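Local structure of Epf (Streptococcus pyogenes, 4ES8) at residues S284-K296 against T303-P315. The protein is a cell-surface adhesin that binds to cells through an N-terminal domain containing a carbohydrate-binding module joined to a fibronectin-like domain. Residues are numbered along the deposited sequence; the frame is centred on the assembly and turned at random.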
ATOM      1  N   SER A 284      -5.243 -10.338  41.414  1.00 21.02           N
ATOM      2  CA  SER A 284      -3.951  -9.730  41.760  1.00 19.72           C
ATOM      3  C   SER A 284      -3.879  -8.210  41.497  1.00 21.01           C
ATOM      4  O   SER A 284      -2.964  -7.573  42.020  1.00 17.34           O
ATOM      5  CB  SER A 284      -2.817 -10.424  41.015  1.00 24.94           C
ATOM      6  OG  SER A 284      -2.685 -11.776  41.428  1.00 37.08           O
ATOM      7  N   LEU A 285      -4.816  -7.622  40.709  1.00 18.16           N
ATOM      8  CA  LEU A 285      -4.795  -6.169  40.462  1.00 17.76           C
ATOM      9  C   LEU A 285      -4.910  -5.392  41.763  1.00 20.66           C
ATOM     10  O   LEU A 285      -5.697  -5.774  42.638  1.00 20.69           O
ATOM     11  CB  LEU A 285      -5.941  -5.729  39.532  1.00 17.12           C
ATOM     12  CG  LEU A 285      -5.933  -6.268  38.098  1.00 19.63           C
ATOM     13  CD1 LEU A 285      -7.224  -5.888  37.407  1.00 18.39           C
ATOM     14  CD2 LEU A 285      -4.716  -5.739  37.304  1.00 20.46           C
ATOM     15  N   LYS A 286      -4.114  -4.325  41.903  1.00 15.24           N
ATOM     16  CA  LYS A 286      -4.141  -3.495  43.095  1.00 14.03           C
ATOM     17  C   LYS A 286      -4.853  -2.178  42.836  1.00 17.55           C
ATOM     18  O   LYS A 286      -4.840  -1.661  41.717  1.00 16.14           O
ATOM     19  CB  LYS A 286      -2.720  -3.245  43.623  1.00 14.97           C
ATOM     20  CG  LYS A 286      -2.128  -4.490  44.263  1.00 15.79           C
ATOM     21  CD  LYS A 286      -0.613  -4.390  44.474  1.00 18.33           C
ATOM     22  CE  LYS A 286       0.176  -4.396  43.185  1.00 18.49           C
ATOM     23  NZ  LYS A 286       1.629  -4.587  43.442  1.00 25.39           N
ATOM     24  N   ASN A 287      -5.482  -1.619  43.879  1.00 16.28           N
ATOM     25  CA  ASN A 287      -6.155  -0.336  43.751  1.00 15.92           C
ATOM     26  C   ASN A 287      -5.152   0.740  43.304  1.00 19.36           C
ATOM     27  O   ASN A 287      -4.016   0.768  43.793  1.00 17.58           O
ATOM     28  CB  ASN A 287      -6.827   0.063  45.069  1.00 19.93           C
ATOM     29  CG  ASN A 287      -7.582   1.370  45.007  1.00 42.16           C
ATOM     30  OD1 ASN A 287      -8.217   1.716  44.001  1.00 38.83           O
ATOM     31  ND2 ASN A 287      -7.498   2.141  46.077  1.00 34.62           N
ATOM     32  N   LYS A 288      -5.530   1.540  42.288  1.00 18.65           N
ATOM     33  CA  LYS A 288      -4.693   2.623  41.743  1.00 18.19           C
ATOM     34  C   LYS A 288      -3.399   2.107  41.044  1.00 20.26           C
ATOM     35  O   LYS A 288      -2.542   2.916  40.694  1.00 20.93           O
ATOM     36  CB  LYS A 288      -4.341   3.663  42.829  1.00 22.26           C
ATOM     37  CG  LYS A 288      -5.582   4.394  43.345  1.00 34.61           C
ATOM     38  CD  LYS A 288      -5.228   5.486  44.346  1.00 44.24           C
ATOM     39  CE  LYS A 288      -6.452   6.230  44.838  1.00 60.66           C
ATOM     40  NZ  LYS A 288      -7.098   7.037  43.763  1.00 70.82           N
ATOM     41  N   GLU A 289      -3.286   0.779  40.802  1.00 16.72           N
ATOM     42  CA  GLU A 289      -2.118   0.204  40.115  1.00 15.60           C
ATOM     43  C   GLU A 289      -1.969   0.786  38.712  1.00 16.14           C
ATOM     44  O   GLU A 289      -2.960   0.858  37.992  1.00 16.02           O
ATOM     45  CB  GLU A 289      -2.231  -1.321  40.002  1.00 16.28           C
ATOM     46  CG  GLU A 289      -0.965  -1.940  39.452  1.00 16.89           C
ATOM     47  CD  GLU A 289      -0.861  -3.448  39.489  1.00 20.52           C
ATOM     48  OE1 GLU A 289      -1.804  -4.124  39.964  1.00 16.14           O
ATOM     49  OE2 GLU A 289       0.198  -3.956  39.060  1.00 16.93           O
ATOM     50  N   LYS A 290      -0.740   1.193  38.345  1.00 13.23           N
ATOM     51  CA  LYS A 290      -0.462   1.731  37.025  1.00 13.50           C
ATOM     52  C   LYS A 290      -0.162   0.591  36.070  1.00 15.99           C
ATOM     53  O   LYS A 290       0.925   0.017  36.092  1.00 15.61           O
ATOM     54  CB  LYS A 290       0.720   2.718  37.060  1.00 16.90           C
ATOM     55  CG  LYS A 290       0.381   4.067  37.673  1.00 28.10           C
ATOM     56  CD  LYS A 290       1.620   4.978  37.744  1.00 43.63           C
ATOM     57  CE  LYS A 290       2.008   5.594  36.416  1.00 62.53           C
ATOM     58  NZ  LYS A 290       3.298   6.333  36.508  1.00 76.22           N
ATOM     59  N   LEU A 291      -1.128   0.261  35.224  1.00 13.18           N
ATOM     60  CA  LEU A 291      -0.917  -0.757  34.204  1.00 11.47           C
ATOM     61  C   LEU A 291      -0.272  -0.103  32.996  1.00 13.36           C
ATOM     62  O   LEU A 291      -0.461   1.094  32.774  1.00 13.16           O
ATOM     63  CB  LEU A 291      -2.237  -1.430  33.795  1.00 11.35           C
ATOM     64  CG  LEU A 291      -3.078  -2.040  34.942  1.00 14.23           C
ATOM     65  CD1 LEU A 291      -4.370  -2.640  34.405  1.00 14.81           C
ATOM     66  CD2 LEU A 291      -2.288  -3.123  35.716  1.00 16.01           C
ATOM     67  N   LYS A 292       0.468  -0.886  32.206  1.00  9.79           N
ATOM     68  CA  LYS A 292       1.151  -0.375  31.021  1.00 10.03           C
ATOM     69  C   LYS A 292       0.593  -1.020  29.773  1.00 12.02           C
ATOM     70  O   LYS A 292       0.332  -2.236  29.748  1.00 12.46           O
ATOM     71  CB  LYS A 292       2.661  -0.651  31.115  1.00 11.57           C
ATOM     72  CG  LYS A 292       3.483  -0.141  29.925  1.00  9.72           C
ATOM     73  CD  LYS A 292       4.993  -0.326  30.129  1.00 15.25           C
ATOM     74  CE  LYS A 292       5.445  -1.776  30.142  1.00 20.00           C
ATOM     75  NZ  LYS A 292       6.932  -1.871  30.190  1.00 24.90           N
ATOM     76  N   VAL A 293       0.444  -0.206  28.726  1.00 10.13           N
ATOM     77  CA  VAL A 293       0.010  -0.679  27.416  1.00 10.49           C
ATOM     78  C   VAL A 293       1.087  -0.310  26.398  1.00 11.38           C
ATOM     79  O   VAL A 293       1.497   0.850  26.338  1.00 11.19           O
ATOM     80  CB  VAL A 293      -1.368  -0.107  27.010  1.00 13.26           C
ATOM     81  CG1 VAL A 293      -1.697  -0.458  25.560  1.00 13.94           C
ATOM     82  CG2 VAL A 293      -2.470  -0.613  27.946  1.00 13.46           C
ATOM     83  N   SER A 294       1.511  -1.292  25.591  1.00 10.17           N
ATOM     84  CA  SER A 294       2.440  -1.092  24.473  1.00  9.85           C
ATOM     85  C   SER A 294       1.754  -1.606  23.212  1.00 12.66           C
ATOM     86  O   SER A 294       1.211  -2.704  23.236  1.00 11.60           O
ATOM     87  CB  SER A 294       3.757  -1.815  24.718  1.00 12.35           C
ATOM     88  OG  SER A 294       4.603  -1.668  23.586  1.00 16.82           O
ATOM     89  N   ILE A 295       1.763  -0.812  22.115  1.00  8.38           N
ATOM     90  CA  ILE A 295       1.069  -1.226  20.895  1.00  8.69           C
ATOM     91  C   ILE A 295       2.082  -1.361  19.767  1.00 11.37           C
ATOM     92  O   ILE A 295       2.800  -0.403  19.452  1.00 12.44           O
ATOM     93  CB  ILE A 295      -0.065  -0.230  20.546  1.00 11.21           C
ATOM     94  CG1 ILE A 295      -1.078  -0.095  21.736  1.00 10.78           C
ATOM     95  CG2 ILE A 295      -0.808  -0.650  19.265  1.00 12.45           C
ATOM     96  CD1 ILE A 295      -2.166   0.963  21.588  1.00 13.22           C
ATOM     97  N   LYS A 296       2.113  -2.543  19.138  1.00  9.51           N
ATOM     98  CA  LYS A 296       3.027  -2.790  18.027  1.00  8.98           C
ATOM     99  C   LYS A 296       2.216  -2.940  16.767  1.00 10.79           C
ATOM    100  O   LYS A 296       1.288  -3.739  16.750  1.00 10.51           O
ATOM    101  CB  LYS A 296       3.840  -4.069  18.280  1.00 12.23           C
ATOM    102  CG  LYS A 296       4.806  -4.415  17.124  1.00 21.89           C
ATOM    103  CD  LYS A 296       5.478  -5.766  17.387  1.00 28.81           C
ATOM    104  CE  LYS A 296       6.429  -6.173  16.294  1.00 35.19           C
ATOM    105  NZ  LYS A 296       6.659  -7.644  16.308  1.00 43.77           N
ATOM    106  N   THR A 303       6.492   0.499  16.850  1.00 10.74           N
ATOM    107  CA  THR A 303       5.988   0.352  18.216  0.50 10.23           C
ATOM    108  C   THR A 303       5.689   1.726  18.807  1.00 13.93           C
ATOM    109  O   THR A 303       6.448   2.678  18.589  1.00 12.99           O
ATOM    110  CB  THR A 303       6.988  -0.446  19.069  0.50 14.47           C
ATOM    111  OG1 THR A 303       7.246  -1.694  18.423  0.50 13.09           O
ATOM    112  CG2 THR A 303       6.487  -0.704  20.505  0.50 10.64           C
ATOM    113  N   SER A 304       4.575   1.817  19.529  1.00  9.87           N
ATOM    114  CA  SER A 304       4.123   3.030  20.201  1.00  9.76           C
ATOM    115  C   SER A 304       4.988   3.342  21.402  1.00 13.66           C
ATOM    116  O   SER A 304       5.796   2.510  21.845  1.00 12.72           O
ATOM    117  CB  SER A 304       2.704   2.800  20.738  1.00 11.38           C
ATOM    118  OG  SER A 304       2.722   1.906  21.851  1.00 12.96           O
ATOM    119  N   LYS A 305       4.750   4.525  21.976  1.00 13.49           N
ATOM    120  CA  LYS A 305       5.329   4.895  23.265  0.50 13.35           C
ATOM    121  C   LYS A 305       4.640   4.014  24.300  1.00 16.49           C
ATOM    122  O   LYS A 305       3.585   3.438  23.988  1.00 13.31           O
ATOM    123  CB  LYS A 305       5.049   6.384  23.569  0.50 15.96           C
ATOM    124  CG  LYS A 305       5.823   7.390  22.729  0.50 27.59           C
ATOM    125  CD  LYS A 305       5.423   8.808  23.123  0.50 37.78           C
ATOM    126  CE  LYS A 305       6.256   9.860  22.438  0.50 51.11           C
ATOM    127  NZ  LYS A 305       5.898  11.225  22.906  0.50 58.50           N
ATOM    128  N   ASP A 306       5.161   3.939  25.529  1.00 13.36           N
ATOM    129  CA  ASP A 306       4.456   3.188  26.558  1.00 12.73           C
ATOM    130  C   ASP A 306       3.314   4.045  27.057  1.00 14.79           C
ATOM    131  O   ASP A 306       3.514   5.237  27.287  1.00 15.15           O
ATOM    132  CB  ASP A 306       5.399   2.844  27.727  1.00 13.51           C
ATOM    133  CG  ASP A 306       6.425   1.773  27.429  1.00 18.97           C
ATOM    134  OD1 ASP A 306       6.161   0.920  26.550  1.00 15.80           O
ATOM    135  OD2 ASP A 306       7.462   1.737  28.137  1.00 25.80           O
ATOM    136  N   PHE A 307       2.118   3.458  27.204  1.00 10.00           N
ATOM    137  CA  PHE A 307       0.957   4.171  27.766  1.00 10.22           C
ATOM    138  C   PHE A 307       0.661   3.608  29.142  1.00 13.77           C
ATOM    139  O   PHE A 307       0.899   2.423  29.380  1.00 13.77           O
ATOM    140  CB  PHE A 307      -0.285   4.018  26.879  1.00 11.95           C
ATOM    141  CG  PHE A 307      -0.062   4.429  25.446  1.00 12.75           C
ATOM    142  CD1 PHE A 307       0.016   5.769  25.095  1.00 16.14           C
ATOM    143  CD2 PHE A 307       0.130   3.473  24.459  1.00 13.08           C
ATOM    144  CE1 PHE A 307       0.265   6.147  23.775  1.00 16.02           C
ATOM    145  CE2 PHE A 307       0.349   3.851  23.135  1.00 16.61           C
ATOM    146  CZ  PHE A 307       0.450   5.187  22.810  1.00 15.80           C
ATOM    147  N   PHE A 308       0.113   4.432  30.035  1.00 13.34           N
ATOM    148  CA  PHE A 308      -0.207   3.994  31.397  1.00 12.89           C
ATOM    149  C   PHE A 308      -1.580   4.457  31.797  1.00 17.14           C
ATOM    150  O   PHE A 308      -2.020   5.553  31.420  1.00 17.39           O
ATOM    151  CB  PHE A 308       0.825   4.555  32.401  1.00 14.19           C
ATOM    152  CG  PHE A 308       2.254   4.181  32.111  1.00 14.77           C
ATOM    153  CD1 PHE A 308       2.803   3.019  32.636  1.00 16.69           C
ATOM    154  CD2 PHE A 308       3.042   4.968  31.270  1.00 16.43           C
ATOM    155  CE1 PHE A 308       4.127   2.660  32.350  1.00 17.36           C
ATOM    156  CE2 PHE A 308       4.353   4.599  30.967  1.00 17.74           C
ATOM    157  CZ  PHE A 308       4.892   3.452  31.519  1.00 16.48           C
ATOM    158  N   PHE A 309      -2.248   3.645  32.626  1.00 12.15           N
ATOM    159  CA  PHE A 309      -3.531   4.012  33.188  1.00 12.10           C
ATOM    160  C   PHE A 309      -3.663   3.308  34.520  1.00 17.08           C
ATOM    161  O   PHE A 309      -3.052   2.254  34.729  1.00 14.87           O
ATOM    162  CB  PHE A 309      -4.721   3.705  32.244  1.00 12.88           C
ATOM    163  CG  PHE A 309      -5.052   2.242  32.060  1.00 13.06           C
ATOM    164  CD1 PHE A 309      -4.363   1.468  31.126  1.00 14.76           C
ATOM    165  CD2 PHE A 309      -6.071   1.640  32.797  1.00 14.72           C
ATOM    166  CE1 PHE A 309      -4.666   0.110  30.961  1.00 15.06           C
ATOM    167  CE2 PHE A 309      -6.401   0.292  32.600  1.00 17.50           C
ATOM    168  CZ  PHE A 309      -5.697  -0.466  31.688  1.00 16.40           C
ATOM    169  N   GLU A 310      -4.476   3.883  35.411  1.00 15.66           N
ATOM    170  CA  GLU A 310      -4.676   3.279  36.723  1.00 15.27           C
ATOM    171  C   GLU A 310      -5.858   2.355  36.787  1.00 18.08           C
ATOM    172  O   GLU A 310      -6.914   2.644  36.228  1.00 17.29           O
ATOM    173  CB  GLU A 310      -4.892   4.373  37.776  1.00 16.44           C
ATOM    174  CG  GLU A 310      -3.604   5.049  38.224  1.00 20.44           C
ATOM    175  CD  GLU A 310      -3.779   6.100  39.307  1.00 39.82           C
ATOM    176  OE1 GLU A 310      -4.853   6.133  39.952  1.00 31.73           O
ATOM    177  OE2 GLU A 310      -2.824   6.881  39.525  1.00 31.01           O
ATOM    178  N   VAL A 311      -5.709   1.291  37.575  1.00 15.68           N
ATOM    179  CA  VAL A 311      -6.804   0.409  37.981  1.00 17.24           C
ATOM    180  C   VAL A 311      -7.662   1.250  38.938  1.00 25.24           C
ATOM    181  O   VAL A 311      -7.120   2.001  39.744  1.00 24.13           O
ATOM    182  CB  VAL A 311      -6.268  -0.877  38.677  1.00 19.90           C
ATOM    183  CG1 VAL A 311      -7.399  -1.729  39.267  1.00 19.84           C
ATOM    184  CG2 VAL A 311      -5.397  -1.714  37.757  1.00 18.77           C
ATOM    185  N   GLY A 312      -8.968   1.132  38.854  1.00 25.71           N
ATOM    186  CA  GLY A 312      -9.827   1.868  39.775  1.00 27.00           C
ATOM    187  C   GLY A 312     -10.760   0.954  40.537  1.00 32.90           C
ATOM    188  O   GLY A 312     -10.614  -0.270  40.511  1.00 30.22           O
ATOM    189  N   ILE A 313     -11.685   1.569  41.267  1.00 35.27           N
ATOM    190  CA  ILE A 313     -12.769   0.913  41.997  1.00 36.36           C
ATOM    191  C   ILE A 313     -13.999   1.075  41.103  1.00 41.44           C
ATOM    192  O   ILE A 313     -14.276   2.194  40.669  1.00 42.40           O
ATOM    193  CB  ILE A 313     -12.953   1.526  43.429  1.00 39.46           C
ATOM    194  CG1 ILE A 313     -11.665   1.414  44.304  1.00 39.57           C
ATOM    195  CG2 ILE A 313     -14.201   0.971  44.151  1.00 40.36           C
ATOM    196  CD1 ILE A 313     -11.128  -0.054  44.638  1.00 42.75           C
ATOM    197  N   ASP A 314     -14.692  -0.032  40.786  1.00 38.32           N
ATOM    198  CA  ASP A 314     -15.884  -0.041  39.932  1.00 39.05           C
ATOM    199  C   ASP A 314     -16.926   0.975  40.456  1.00 47.11           C
ATOM    200  O   ASP A 314     -17.414   0.809  41.578  1.00 47.03           O
ATOM    201  CB  ASP A 314     -16.480  -1.461  39.855  1.00 40.27           C
ATOM    202  CG  ASP A 314     -17.519  -1.676  38.766  1.00 45.43           C
ATOM    203  OD1 ASP A 314     -18.210  -0.696  38.392  1.00 45.56           O
ATOM    204  OD2 ASP A 314     -17.680  -2.831  38.326  1.00 47.75           O
ATOM    205  N   PRO A 315     -17.249   2.047  39.679  1.00 46.30           N
ATOM    206  CA  PRO A 315     -18.196   3.062  40.183  1.00 46.57           C
ATOM    207  C   PRO A 315     -19.659   2.590  40.231  1.00 50.48           C
ATOM    208  O   PRO A 315     -20.531   3.417  40.527  1.00 50.47           O
ATOM    209  CB  PRO A 315     -18.017   4.231  39.208  1.00 48.32           C
ATOM    210  CG  PRO A 315     -17.579   3.599  37.943  1.00 52.63           C
ATOM    211  CD  PRO A 315     -16.741   2.412  38.337  1.00 48.12           C
TER
HETATM  212  O   HOH W   1       6.813  -1.603  27.184  1.00 31.94           O
HETATM  213  O   HOH W   2       5.898   0.571  23.944  1.00 19.46           O
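Leu291 and Phe309 face each other as a hydrogen-bonded antiparallel pair in the hairpin of strands 290-297 and 307-310, at one margin of a four-stranded sheet in what is probably the fibronectin-like domain. The Phe309 ring swings toward its partner because CG sits between the backbone N and the carbonyl carbon (chi1 71°). Leu291 CB then lies over one ring face, Leu291 CD1 reaches CZ of Phe309 at 3.7 Å, and Val293 CG2 meets the ring edge in plane. Leu291 CD1 also packs on Val311 CG2 (3.6 Å), while Val311 CB rests on Lys286 O (3.4 Å), so a beta-branched side chain fills its place between turn 286-289 and strand. Leu220 and Leu234, from strands across the domain, cover Val293 and Phe309, so they contribute to its apolar interior.

On the other face Lys292 and Phe308 run side by side, the lysine's methylenes lining the ring near CE1. A bend at chi3 (68°) leaves Lys292 NZ 4.2 Å from Asp306 OD2, too far for a salt bridge; instead a water links NZ to Asp306 OD1. A second water joins that same oxygen to Ser294 OG and Ser304 O.

Beyond Val293 the pairing slips by one residue, and Ser304 bridges the irregularity: its OG accepts from Ile295 N (2.9 Å, 162°) in place of a backbone carbonyl and passes its own proton on to Lys305 O, while its own N binds Ile295 O. The chemistry implies a hairpin with two unlike faces: Leu291, Val293, Phe307 and Phe309 pack on the domain's other strands, whereas Lys290, Lys292, Phe308 and Glu310 are largely open to solvent.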